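Local coordinates for neck appendage protein (Bacillus phage GA-1, PDB 3GUD), which serves, through this C-terminal Peptidase S74-family domain, as an intramolecular chaperone that mediates triple-beta-helix folding of the phage's neck appendage protein, at residues Ser13-Asp18 with Glu57-Ser62; Val69-Trp74 with Asn96-Arg101; Glu75-Glu80 with Lys90-Gly95. One frame throughout, in Å; residues are numbered along the deposited sequence. Where two conformers were deposited one is given.

Contact 1. Residues Ser13-Asp18 with Glu57-Ser62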
ATOM      1  N   SER A  13       1.968  18.932  -9.384  1.00 53.19           N
ATOM      2  CA  SER A  13       1.598  19.400 -10.719  1.00 48.81           C
ATOM      3  C   SER A  13       0.101  19.240 -10.976  1.00 51.27           C
ATOM      4  O   SER A  13      -0.520  18.258 -10.543  1.00 48.06           O
ATOM      5  CB  SER A  13       2.408  18.634 -11.776  1.00 48.35           C
ATOM      6  OG  SER A  13       2.127  19.082 -13.085  1.00 49.96           O
ATOM      7  N   ASP A  14      -0.472  20.222 -11.672  1.00 53.23           N
ATOM      8  CA  ASP A  14      -1.914  20.276 -11.914  1.00 52.40           C
ATOM      9  C   ASP A  14      -2.274  19.566 -13.208  1.00 49.08           C
ATOM     10  O   ASP A  14      -3.327  18.950 -13.316  1.00 48.23           O
ATOM     11  CB  ASP A  14      -2.387  21.729 -11.986  1.00 52.34           C
ATOM     12  CG  ASP A  14      -2.964  22.230 -10.683  1.00 53.99           C
ATOM     13  OD1 ASP A  14      -3.850  21.549 -10.110  1.00 53.88           O
ATOM     14  OD2 ASP A  14      -2.541  23.329 -10.261  1.00 55.51           O
ATOM     15  N   LYS A  15      -1.392  19.663 -14.196  1.00 50.22           N
ATOM     16  CA  LYS A  15      -1.545  18.886 -15.419  1.00 48.99           C
ATOM     17  C   LYS A  15      -1.506  17.405 -15.054  1.00 50.56           C
ATOM     18  O   LYS A  15      -2.310  16.619 -15.558  1.00 55.27           O
ATOM     19  CB  LYS A  15      -0.434  19.191 -16.431  1.00 49.27           C
ATOM     20  CG  LYS A  15       0.192  20.575 -16.306  1.00 52.32           C
ATOM     21  CD  LYS A  15      -0.448  21.607 -17.234  1.00 53.62           C
ATOM     22  CE  LYS A  15       0.045  23.012 -16.892  1.00 53.13           C
ATOM     23  NZ  LYS A  15       0.237  23.869 -18.098  1.00 56.79           N
ATOM     24  N   VAL A  16      -0.573  17.025 -14.176  1.00 49.85           N
ATOM     25  CA  VAL A  16      -0.499  15.650 -13.665  1.00 48.67           C
ATOM     26  C   VAL A  16      -1.797  15.218 -12.981  1.00 45.79           C
ATOM     27  O   VAL A  16      -2.385  14.197 -13.328  1.00 46.71           O
ATOM     28  CB  VAL A  16       0.657  15.485 -12.671  1.00 48.93           C
ATOM     29  CG1 VAL A  16       0.691  14.066 -12.107  1.00 45.89           C
ATOM     30  CG2 VAL A  16       1.966  15.823 -13.352  1.00 50.84           C
ATOM     31  N   LEU A  17      -2.235  16.002 -12.003  1.00 46.33           N
ATOM     32  CA  LEU A  17      -3.448  15.699 -11.263  1.00 42.54           C
ATOM     33  C   LEU A  17      -4.617  15.666 -12.229  1.00 44.43           C
ATOM     34  O   LEU A  17      -5.586  14.930 -12.048  1.00 46.31           O
ATOM     35  CB  LEU A  17      -3.659  16.763 -10.191  1.00 45.57           C
ATOM     36  CG  LEU A  17      -4.201  16.339  -8.824  1.00 45.97           C
ATOM     37  CD1 LEU A  17      -3.739  14.944  -8.461  1.00 45.24           C
ATOM     38  CD2 LEU A  17      -3.793  17.331  -7.746  1.00 44.67           C
ATOM     39  N   ASP A  18      -4.512  16.466 -13.279  1.00 48.34           N
ATOM     40  CA  ASP A  18      -5.567  16.564 -14.270  1.00 48.15           C
ATOM     41  C   ASP A  18      -5.553  15.374 -15.235  1.00 48.44           C
ATOM     42  O   ASP A  18      -6.594  14.962 -15.764  1.00 45.38           O
ATOM     43  CB  ASP A  18      -5.448  17.891 -15.015  1.00 50.34           C
ATOM     44  CG  ASP A  18      -5.763  19.081 -14.123  1.00 52.13           C
ATOM     45  OD1 ASP A  18      -6.454  18.881 -13.097  1.00 51.83           O
ATOM     46  OD2 ASP A  18      -5.313  20.206 -14.441  1.00 54.35           O
ATOM     47  N   GLU A  57      -0.995  10.469 -22.056  1.00 47.29           N
ATOM     48  CA  GLU A  57      -0.641  10.751 -23.453  1.00 48.34           C
ATOM     49  C   GLU A  57      -1.532  11.773 -24.091  1.00 48.85           C
ATOM     50  O   GLU A  57      -1.067  12.607 -24.774  1.00 53.69           O
ATOM     51  CB  GLU A  57      -0.516   9.499 -24.325  1.00 46.27           C
ATOM     52  CG  GLU A  57       0.881   8.981 -24.507  1.00 44.15           C
ATOM     53  CD  GLU A  57       0.916   7.683 -25.254  1.00 48.55           C
ATOM     54  OE1 GLU A  57      -0.136   7.183 -25.560  1.00 49.31           O
ATOM     55  OE2 GLU A  57       1.977   7.155 -25.529  1.00 47.22           O
ATOM     56  N   ASP A  58      -2.812  11.717 -23.816  1.00 48.67           N
ATOM     57  CA  ASP A  58      -3.736  12.724 -24.250  1.00 52.56           C
ATOM     58  C   ASP A  58      -3.435  14.098 -23.661  1.00 55.06           C
ATOM     59  O   ASP A  58      -3.427  15.062 -24.371  1.00 59.90           O
ATOM     60  CB  ASP A  58      -5.131  12.398 -23.746  1.00 52.49           C
ATOM     61  CG  ASP A  58      -5.644  11.112 -24.228  1.00 52.66           C
ATOM     62  OD1 ASP A  58      -5.278  10.679 -25.305  1.00 51.25           O
ATOM     63  OD2 ASP A  58      -6.449  10.551 -23.509  1.00 53.85           O
ATOM     64  N   GLU A  59      -3.107  14.168 -22.383  1.00 50.35           N
ATOM     65  CA  GLU A  59      -2.879  15.427 -21.720  1.00 53.29           C
ATOM     66  C   GLU A  59      -1.468  15.763 -22.070  1.00 52.10           C
ATOM     67  O   GLU A  59      -0.940  16.761 -21.646  1.00 51.91           O
ATOM     68  CB  GLU A  59      -3.159  15.406 -20.200  1.00 52.47           C
ATOM     69  CG  GLU A  59      -2.362  16.433 -19.341  1.00 56.19           C
ATOM     70  CD  GLU A  59      -3.103  17.699 -18.874  1.00 53.01           C
ATOM     71  OE1 GLU A  59      -4.295  17.877 -19.072  1.00 54.16           O
ATOM     72  OE2 GLU A  59      -2.457  18.539 -18.303  1.00 52.81           O
ATOM     73  N   GLY A  60      -0.853  14.871 -22.826  1.00 48.52           N
ATOM     74  CA  GLY A  60       0.479  15.081 -23.330  1.00 45.66           C
ATOM     75  C   GLY A  60       1.638  14.771 -22.443  1.00 48.81           C
ATOM     76  O   GLY A  60       2.707  15.249 -22.669  1.00 49.05           O
ATOM     77  N   LEU A  61       1.398  13.977 -21.417  1.00 47.57           N
ATOM     78  CA  LEU A  61       2.404  13.602 -20.410  1.00 43.82           C
ATOM     79  C   LEU A  61       2.884  12.155 -20.598  1.00 40.74           C
ATOM     80  O   LEU A  61       2.321  11.424 -21.403  1.00 45.45           O
ATOM     81  CB  LEU A  61       1.814  13.778 -19.005  1.00 44.42           C
ATOM     82  CG  LEU A  61       1.085  15.100 -18.726  1.00 44.33           C
ATOM     83  CD1 LEU A  61       0.249  15.019 -17.460  1.00 44.47           C
ATOM     84  CD2 LEU A  61       2.073  16.243 -18.644  1.00 42.99           C
ATOM     85  N   SER A  62       3.930  11.752 -19.876  1.00 37.19           N
ATOM     86  CA  SER A  62       4.319  10.340 -19.810  1.00 36.04           C
ATOM     87  C   SER A  62       4.152   9.778 -18.409  1.00 37.96           C
ATOM     88  O   SER A  62       4.776  10.259 -17.467  1.00 37.37           O
ATOM     89  CB  SER A  62       5.767  10.138 -20.220  1.00 36.40           C
ATOM     90  OG  SER A  62       6.216   8.857 -19.813  1.00 34.78           O
TER
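The carboxylate of Glu59 is the flat group that meets helix 14-20, turning OE2 toward Lys15 and OE1 toward Asp18. OE1 comes within 4.2 Å of Asp18 CB; the approach of OE2 to Lys15 CB is modelled too tightly to be trusted. The carboxylate also faces a carbonyl oxygen, acceptor against acceptor, with OE2 about 3.4 Å from Lys15 O and no hydrogen between them. Glu59 gets there with CG anti to its backbone N (chi1 153°) and a bend at chi2, and its chain crosses that of Lys15 at about a right angle. Two residues on, Leu61 sets CD1 against the helix backbone, 3.6 Å from Lys15 O and 3.9 Å from Val16 CA. Gly60, with positive phi, is the C-prime residue of the Schellman motif that ends helix 49-58. On the helix, Val16 packs on Phe45 of the second subunit, and Asp14 and Asp18 form salt bridges to Arg115 of helix 102-120. The charges across the contact do not pair: Lys15 NZ is 6.0 Å from Glu59 OE2. Glu59 and Asp18 lie near each other and may repel, though Arg115 probably offsets the charge of Asp18; the favourable part of this surface junction is probably the apolar packing of Leu61 CD1.

Contact 2. Residues Val69-Trp74 with Asn96-Arg101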
ATOM      1  N   VAL A  69       3.732   3.604 -13.674  1.00 37.73           N
ATOM      2  CA  VAL A  69       3.636   2.451 -14.580  1.00 35.01           C
ATOM      3  C   VAL A  69       5.017   1.854 -14.906  1.00 36.67           C
ATOM      4  O   VAL A  69       6.016   2.563 -14.920  1.00 36.07           O
ATOM      5  CB  VAL A  69       2.894   2.827 -15.890  1.00 34.37           C
ATOM      6  CG1 VAL A  69       3.439   2.038 -17.039  1.00 40.04           C
ATOM      7  CG2 VAL A  69       1.392   2.596 -15.749  1.00 33.92           C
ATOM      8  N   GLY A  70       5.063   0.546 -15.148  1.00 36.26           N
ATOM      9  CA  GLY A  70       6.288  -0.129 -15.520  1.00 34.08           C
ATOM     10  C   GLY A  70       6.125  -0.861 -16.829  1.00 34.19           C
ATOM     11  O   GLY A  70       4.999  -1.155 -17.261  1.00 35.01           O
ATOM     12  N   TYR A  71       7.242  -1.115 -17.498  1.00 36.66           N
ATOM     13  CA  TYR A  71       7.207  -1.950 -18.700  1.00 37.25           C
ATOM     14  C   TYR A  71       8.325  -2.963 -18.615  1.00 38.31           C
ATOM     15  O   TYR A  71       9.401  -2.677 -18.122  1.00 40.67           O
ATOM     16  CB  TYR A  71       7.324  -1.135 -19.991  1.00 39.35           C
ATOM     17  CG  TYR A  71       7.370  -1.996 -21.245  1.00 38.90           C
ATOM     18  CD1 TYR A  71       6.198  -2.429 -21.868  1.00 40.59           C
ATOM     19  CD2 TYR A  71       8.586  -2.364 -21.808  1.00 39.31           C
ATOM     20  CE1 TYR A  71       6.241  -3.202 -23.020  1.00 38.20           C
ATOM     21  CE2 TYR A  71       8.644  -3.128 -22.955  1.00 39.64           C
ATOM     22  CZ  TYR A  71       7.478  -3.546 -23.556  1.00 37.98           C
ATOM     23  OH  TYR A  71       7.577  -4.307 -24.693  1.00 39.10           O
ATOM     24  N   ASP A  72       8.017  -4.152 -19.091  1.00 39.66           N
ATOM     25  CA  ASP A  72       8.931  -5.263 -18.964  0.57 40.90           C
ATOM     26  C   ASP A  72       8.828  -6.129 -20.195  1.00 43.29           C
ATOM     27  O   ASP A  72       7.751  -6.363 -20.769  1.00 44.34           O
ATOM     28  CB  ASP A  72       8.698  -6.089 -17.679  0.57 42.17           C
ATOM     29  CG  ASP A  72       9.785  -7.156 -17.452  0.57 41.34           C
ATOM     30  OD1 ASP A  72      10.844  -7.072 -18.109  0.57 41.55           O
ATOM     31  OD2 ASP A  72       9.554  -8.047 -16.608  0.57 43.08           O
ATOM     32  N   GLU A  73      10.001  -6.550 -20.659  1.00 45.57           N
ATOM     33  CA  GLU A  73      10.096  -7.301 -21.906  1.00 44.52           C
ATOM     34  C   GLU A  73      11.158  -8.391 -21.835  1.00 48.61           C
ATOM     35  O   GLU A  73      12.149  -8.258 -21.099  1.00 52.67           O
ATOM     36  CB  GLU A  73      10.383  -6.349 -23.058  1.00 45.65           C
ATOM     37  CG  GLU A  73      11.347  -6.898 -24.099  1.00 51.55           C
ATOM     38  CD  GLU A  73      12.774  -6.382 -23.938  1.00 55.33           C
ATOM     39  OE1 GLU A  73      12.978  -5.355 -23.247  1.00 52.68           O
ATOM     40  OE2 GLU A  73      13.681  -7.011 -24.526  1.00 58.78           O
ATOM     41  N   TRP A  74      10.975  -9.468 -22.595  1.00 47.90           N
ATOM     42  CA  TRP A  74      11.866 -10.623 -22.423  1.00 53.29           C
ATOM     43  C   TRP A  74      12.225 -11.462 -23.659  1.00 57.61           C
ATOM     44  O   TRP A  74      11.552 -11.416 -24.693  1.00 56.15           O
ATOM     45  CB  TRP A  74      11.385 -11.542 -21.288  1.00 51.75           C
ATOM     46  CG  TRP A  74      10.003 -12.077 -21.428  1.00 48.35           C
ATOM     47  CD1 TRP A  74       9.607 -13.185 -22.126  1.00 51.28           C
ATOM     48  CD2 TRP A  74       8.827 -11.544 -20.810  1.00 47.70           C
ATOM     49  NE1 TRP A  74       8.247 -13.362 -21.986  1.00 52.96           N
ATOM     50  CE2 TRP A  74       7.746 -12.364 -21.185  1.00 50.01           C
ATOM     51  CE3 TRP A  74       8.583 -10.442 -19.978  1.00 45.14           C
ATOM     52  CZ2 TRP A  74       6.432 -12.110 -20.750  1.00 48.18           C
ATOM     53  CZ3 TRP A  74       7.285 -10.189 -19.551  1.00 43.92           C
ATOM     54  CH2 TRP A  74       6.230 -11.019 -19.934  1.00 48.10           C
ATOM     55  N   ASN A  96       5.768  -9.382 -23.385  1.00 43.45           N
ATOM     56  CA  ASN A  96       6.032  -8.201 -22.581  1.00 43.56           C
ATOM     57  C   ASN A  96       4.866  -8.025 -21.638  1.00 44.72           C
ATOM     58  O   ASN A  96       3.900  -8.792 -21.684  1.00 46.06           O
ATOM     59  CB  ASN A  96       6.222  -6.945 -23.446  1.00 43.29           C
ATOM     60  CG  ASN A  96       5.089  -6.731 -24.433  1.00 41.60           C
ATOM     61  OD1 ASN A  96       4.095  -6.079 -24.124  1.00 40.28           O
ATOM     62  ND2 ASN A  96       5.231  -7.294 -25.627  1.00 41.22           N
ATOM     63  N   ILE A  97       4.939  -7.013 -20.789  1.00 42.94           N
ATOM     64  CA  ILE A  97       3.915  -6.839 -19.786  1.00 42.24           C
ATOM     65  C   ILE A  97       4.049  -5.456 -19.182  1.00 40.09           C
ATOM     66  O   ILE A  97       5.153  -5.008 -18.892  1.00 39.96           O
ATOM     67  CB  ILE A  97       4.043  -7.938 -18.695  1.00 41.49           C
ATOM     68  CG1 ILE A  97       2.823  -7.959 -17.775  1.00 42.32           C
ATOM     69  CG2 ILE A  97       5.320  -7.769 -17.904  1.00 39.34           C
ATOM     70  CD1 ILE A  97       3.060  -8.721 -16.486  1.00 44.52           C
ATOM     71  N   TYR A  98       2.921  -4.773 -19.033  1.00 40.72           N
ATOM     72  CA  TYR A  98       2.864  -3.530 -18.283  1.00 39.97           C
ATOM     73  C   TYR A  98       2.275  -3.825 -16.917  1.00 41.42           C
ATOM     74  O   TYR A  98       1.308  -4.575 -16.798  1.00 44.34           O
ATOM     75  CB  TYR A  98       1.985  -2.512 -18.992  1.00 40.10           C
ATOM     76  CG  TYR A  98       2.589  -1.934 -20.249  1.00 42.90           C
ATOM     77  CD1 TYR A  98       2.541  -2.632 -21.453  1.00 43.25           C
ATOM     78  CD2 TYR A  98       3.194  -0.676 -20.237  1.00 42.10           C
ATOM     79  CE1 TYR A  98       3.086  -2.098 -22.618  1.00 42.60           C
ATOM     80  CE2 TYR A  98       3.746  -0.130 -21.395  1.00 44.15           C
ATOM     81  CZ  TYR A  98       3.685  -0.845 -22.586  1.00 44.67           C
ATOM     82  OH  TYR A  98       4.223  -0.313 -23.742  1.00 41.41           O
ATOM     83  N   SER A  99       2.868  -3.250 -15.884  1.00 38.28           N
ATOM     84  CA  SER A  99       2.373  -3.426 -14.532  1.00 39.61           C
ATOM     85  C   SER A  99       2.118  -2.038 -14.015  1.00 37.94           C
ATOM     86  O   SER A  99       2.245  -1.088 -14.763  1.00 39.89           O
ATOM     87  CB  SER A  99       3.409  -4.146 -13.658  1.00 42.10           C
ATOM     88  OG  SER A  99       4.659  -3.477 -13.652  1.00 39.17           O
ATOM     89  N   ILE A 100       1.744  -1.900 -12.752  1.00 38.73           N
ATOM     90  CA  ILE A 100       1.627  -0.569 -12.176  1.00 39.33           C
ATOM     91  C   ILE A 100       2.412  -0.539 -10.879  1.00 39.93           C
ATOM     92  O   ILE A 100       2.755  -1.586 -10.341  1.00 41.87           O
ATOM     93  CB  ILE A 100       0.144  -0.104 -11.944  1.00 40.17           C
ATOM     94  CG1 ILE A 100      -0.494  -0.826 -10.753  1.00 39.91           C
ATOM     95  CG2 ILE A 100      -0.698  -0.260 -13.215  1.00 36.63           C
ATOM     96  CD1 ILE A 100      -1.741  -0.155 -10.223  1.00 35.97           C
ATOM     97  N   ARG A 101       2.716   0.662 -10.399  1.00 39.42           N
ATOM     98  CA  ARG A 101       3.384   0.839  -9.119  1.00 38.30           C
ATOM     99  C   ARG A 101       2.334   1.371  -8.124  1.00 39.05           C
ATOM    100  O   ARG A 101       2.217   2.581  -7.930  1.00 38.66           O
ATOM    101  CB  ARG A 101       4.555   1.821  -9.262  1.00 37.51           C
ATOM    102  CG  ARG A 101       5.378   1.715 -10.584  1.00 40.27           C
ATOM    103  CD  ARG A 101       6.668   0.875 -10.425  1.00 46.25           C
ATOM    104  NE  ARG A 101       7.874   1.456 -11.047  1.00 47.53           N
ATOM    105  CZ  ARG A 101       8.643   0.824 -11.933  1.00 49.70           C
ATOM    106  NH1 ARG A 101       8.334  -0.404 -12.326  1.00 52.44           N
ATOM    107  NH2 ARG A 101       9.726   1.406 -12.432  1.00 52.63           N
TER
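Val69-Glu73 and Asn96-Ile100 pair as an antiparallel beta ribbon, the base of a long hairpin, with the short strand axes 4.6 Å apart and running at 155°, and with Gly70-Ser99 and Asp72-Ile97 as the hydrogen-bonded pairs, the bonds of the first longer (Gly70 N to Ser99 O 3.3 Å) than those of the second (Ile97 N to Asp72 O 2.9 Å). Tyr71 and Tyr98, a non-hydrogen-bonded pair, put their rings on the same face of the ribbon in an edge-to-face stack. The edge of Tyr71 meets the face of Tyr98, with centroids 4.6 Å apart and planes at 61°; the shortest carbon approach in this pair is doubtful. Tyr71 CG is anti to the backbone N (chi1 177°), and at the far end of the ring OH comes 3.2 Å from Asn96 CB. Phe64 packs on both tyrosines, while Arg4 of the third subunit hydrogen-bonds to Tyr98 O and Trp107 of that subunit packs on Ile100, so the ribbon also helps join the trimer. Past the strand end, Trp74 lays one indole face over the backbone of Asn96 and takes Ile97 CG2 at its edge, in the ring plane, 3.5 Å from CZ3. At the other end Arg101, bent at chi2 and chi3, curls back over the ribbon: Val69 O lies over one face of its guanidinium, and NH1 stops 3.8 Å from Gly70 CA.

Contact 3. Residues Glu75-Glu80 with Lys90-Gly95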
ATOM      1  N   GLU A  75      13.318 -12.213 -23.529  1.00 58.36           N
ATOM      2  CA  GLU A  75      13.779 -13.109 -24.577  1.00 60.21           C
ATOM      3  C   GLU A  75      13.044 -14.448 -24.549  1.00 61.04           C
ATOM      4  O   GLU A  75      12.576 -14.884 -23.501  1.00 62.15           O
ATOM      5  CB  GLU A  75      15.282 -13.337 -24.450  1.00 64.17           C
ATOM      6  CG  GLU A  75      16.107 -12.233 -25.078  1.00 66.19           C
ATOM      7  CD  GLU A  75      15.570 -11.826 -26.437  1.00 64.98           C
ATOM      8  OE1 GLU A  75      15.999 -10.773 -26.954  1.00 64.45           O
ATOM      9  OE2 GLU A  75      14.718 -12.559 -26.983  1.00 61.87           O
ATOM     10  N   ALA A  76      12.952 -15.090 -25.715  1.00 67.78           N
ATOM     11  CA  ALA A  76      12.317 -16.401 -25.860  1.00 67.01           C
ATOM     12  C   ALA A  76      13.282 -17.517 -25.473  1.00 67.77           C
ATOM     13  O   ALA A  76      14.233 -17.799 -26.206  1.00 67.46           O
ATOM     14  CB  ALA A  76      11.824 -16.599 -27.287  1.00 62.74           C
ATOM     15  N   THR A  77      13.022 -18.156 -24.331  1.00 69.88           N
ATOM     16  CA  THR A  77      13.939 -19.148 -23.762  1.00 71.83           C
ATOM     17  C   THR A  77      13.660 -20.572 -24.262  1.00 72.20           C
ATOM     18  O   THR A  77      12.505 -20.980 -24.396  1.00 72.29           O
ATOM     19  CB  THR A  77      13.914 -19.111 -22.215  1.00 70.39           C
ATOM     20  OG1 THR A  77      12.596 -19.418 -21.747  1.00 75.17           O
ATOM     21  CG2 THR A  77      14.310 -17.730 -21.699  1.00 65.62           C
ATOM     22  N   GLU A  78      14.726 -21.321 -24.529  1.00 73.99           N
ATOM     23  CA  GLU A  78      14.615 -22.637 -25.171  1.00 77.52           C
ATOM     24  C   GLU A  78      13.796 -23.683 -24.396  1.00 77.87           C
ATOM     25  O   GLU A  78      13.697 -23.641 -23.159  1.00 72.11           O
ATOM     26  CB  GLU A  78      16.007 -23.213 -25.494  1.00 75.38           C
ATOM     27  CG  GLU A  78      16.771 -22.516 -26.622  1.00 77.04           C
ATOM     28  CD  GLU A  78      16.139 -22.726 -27.996  1.00 81.38           C
ATOM     29  OE1 GLU A  78      16.843 -23.187 -28.929  1.00 79.16           O
ATOM     30  OE2 GLU A  78      14.934 -22.427 -28.145  1.00 82.90           O
ATOM     31  N   ASP A  79      13.194 -24.596 -25.163  1.00 77.75           N
ATOM     32  CA  ASP A  79      12.689 -25.874 -24.667  1.00 76.43           C
ATOM     33  C   ASP A  79      13.912 -26.775 -24.658  1.00 75.09           C
ATOM     34  O   ASP A  79      14.456 -27.080 -25.724  1.00 74.90           O
ATOM     35  CB  ASP A  79      11.655 -26.467 -25.647  1.00 75.17           C
ATOM     36  CG  ASP A  79      10.211 -26.371 -25.141  1.00 68.16           C
ATOM     37  OD1 ASP A  79      10.006 -26.254 -23.918  1.00 71.82           O
ATOM     38  OD2 ASP A  79       9.278 -26.443 -25.975  1.00 61.96           O
ATOM     39  N   GLU A  80      14.377 -27.190 -23.484  1.00 77.41           N
ATOM     40  CA  GLU A  80      15.590 -28.012 -23.471  1.00 79.37           C
ATOM     41  C   GLU A  80      15.474 -29.440 -22.922  1.00 79.25           C
ATOM     42  O   GLU A  80      15.051 -29.682 -21.780  1.00 70.35           O
ATOM     43  CB  GLU A  80      16.815 -27.271 -22.908  1.00 76.45           C
ATOM     44  CG  GLU A  80      17.385 -26.190 -23.842  1.00 77.62           C
ATOM     45  CD  GLU A  80      17.455 -26.609 -25.312  1.00 75.68           C
ATOM     46  OE1 GLU A  80      17.947 -25.803 -26.130  1.00 73.60           O
ATOM     47  OE2 GLU A  80      17.021 -27.728 -25.657  1.00 74.88           O
ATOM     48  N   LYS A  90      10.182 -26.866 -19.713  1.00 70.94           N
ATOM     49  CA  LYS A  90       9.570 -26.120 -20.816  1.00 71.51           C
ATOM     50  C   LYS A  90       9.485 -24.625 -20.479  1.00 73.66           C
ATOM     51  O   LYS A  90       8.782 -24.231 -19.545  1.00 74.20           O
ATOM     52  CB  LYS A  90       8.202 -26.700 -21.218  1.00 67.67           C
ATOM     53  CG  LYS A  90       7.438 -27.460 -20.132  1.00 72.37           C
ATOM     54  CD  LYS A  90       6.360 -26.600 -19.466  1.00 71.03           C
ATOM     55  CE  LYS A  90       4.978 -27.297 -19.445  1.00 71.14           C
ATOM     56  NZ  LYS A  90       4.792 -28.408 -18.446  1.00 64.52           N
ATOM     57  N   GLY A  91      10.210 -23.803 -21.241  1.00 70.12           N
ATOM     58  CA  GLY A  91      10.399 -22.396 -20.915  1.00 70.28           C
ATOM     59  C   GLY A  91       9.471 -21.349 -21.523  1.00 71.14           C
ATOM     60  O   GLY A  91       8.247 -21.498 -21.514  1.00 72.36           O
ATOM     61  N   ARG A  92      10.065 -20.280 -22.056  1.00 73.26           N
ATOM     62  CA  ARG A  92       9.327 -19.053 -22.386  1.00 71.98           C
ATOM     63  C   ARG A  92       9.200 -18.677 -23.866  1.00 68.60           C
ATOM     64  O   ARG A  92      10.162 -18.731 -24.636  1.00 66.81           O
ATOM     65  CB  ARG A  92       9.919 -17.855 -21.625  1.00 71.35           C
ATOM     66  CG  ARG A  92       9.237 -17.544 -20.293  1.00 75.06           C
ATOM     67  CD  ARG A  92       9.950 -16.426 -19.519  1.00 78.02           C
ATOM     68  NE  ARG A  92      10.851 -16.892 -18.453  1.00 92.23           N
ATOM     69  CZ  ARG A  92      10.836 -18.103 -17.884  1.00 91.71           C
ATOM     70  NH1 ARG A  92       9.953 -19.026 -18.259  1.00 83.69           N
ATOM     71  NH2 ARG A  92      11.710 -18.394 -16.925  1.00 90.13           N
ATOM     72  N   GLU A  93       7.986 -18.288 -24.240  1.00 71.04           N
ATOM     73  CA  GLU A  93       7.754 -17.575 -25.480  1.00 69.00           C
ATOM     74  C   GLU A  93       7.924 -16.105 -25.144  1.00 66.27           C
ATOM     75  O   GLU A  93       7.467 -15.643 -24.087  1.00 62.20           O
ATOM     76  CB  GLU A  93       6.341 -17.833 -26.019  1.00 65.78           C
ATOM     77  CG  GLU A  93       6.033 -17.107 -27.329  1.00 69.48           C
ATOM     78  CD  GLU A  93       4.687 -17.497 -27.921  1.00 72.69           C
ATOM     79  OE1 GLU A  93       4.288 -16.909 -28.949  1.00 70.95           O
ATOM     80  OE2 GLU A  93       4.029 -18.394 -27.357  1.00 72.22           O
ATOM     81  N   ALA A  94       8.596 -15.384 -26.036  1.00 66.17           N
ATOM     82  CA  ALA A  94       8.822 -13.954 -25.862  1.00 61.62           C
ATOM     83  C   ALA A  94       7.505 -13.209 -25.678  1.00 60.90           C
ATOM     84  O   ALA A  94       6.534 -13.453 -26.402  1.00 60.35           O
ATOM     85  CB  ALA A  94       9.591 -13.389 -27.049  1.00 59.90           C
ATOM     86  N   GLY A  95       7.482 -12.303 -24.703  1.00 56.16           N
ATOM     87  CA  GLY A  95       6.321 -11.473 -24.446  1.00 51.95           C
ATOM     88  C   GLY A  95       6.744 -10.177 -23.794  1.00 47.12           C
ATOM     89  O   GLY A  95       7.933  -9.890 -23.681  1.00 47.97           O
TER
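Thr77 and Arg92 lie side by side, their side chains pointing the same way, and the threonine hydroxyl does much of the work between them. With chi1 at 61°, OG1 stands between the backbone N and the carbonyl carbon of its own residue, where it accepts the backbone N-H of Arg92 at 2.7 Å (N to OG1). The bond is bent, 139° at the hydrogen. OG1 also sits 3.1 Å from Arg92 CB, and farther out one face of the guanidinium passes over it, offset toward the rim. The backbones add two weaker bonds: Thr77 N to Arg92 O is 2.9 Å but poorly aligned, and Arg92 N to Thr77 O is long. Asp79 and Lys90 also run alongside each other. Here the carboxylate oxygen OD1 touches the base of the lysine, 3.1 Å from Lys90 CA, whereas the rest of the lysine chain bends off and leads away. Nearer strand 69-73, Ala76 CB meets Ala94 CB at 3.9 Å, a small apolar contact in an otherwise polar, exposed region. The two segments are irregular links within a beta hairpin: residues 75-80 lead out from strand 69-73 to strand 80-81, while residues 90-95 bring the chain back from strand 87-89 to strand 96-100. Pairing of Glu80 with Val88 continues the hairpin outward, and no other chain of the trimer touches this part of the arm.

How the contacts relate
The three contacts follow the fold outward from the helical part along a projecting arm. Contact 1 comes first along the chain, joining helix 14-20 to the end of helix 49-58; strand 69-73 of contact 2 is the next regular element. Their centres are 20 Å apart, with nearest atoms about 7 Å apart. Contact 3 is nested in the loop that contact 2 closes, 18 Å further on between centres, and the two meet directly through Trp74, which bonds to Glu93 and Gly95; strands 80-81 and 87-89 lie beyond contact 3. Contacts 1 and 3, 38 Å apart between centres, lie on opposite sides of the chain's centre. One domain thus combines trimer-packed helices with a projecting hairpin arm.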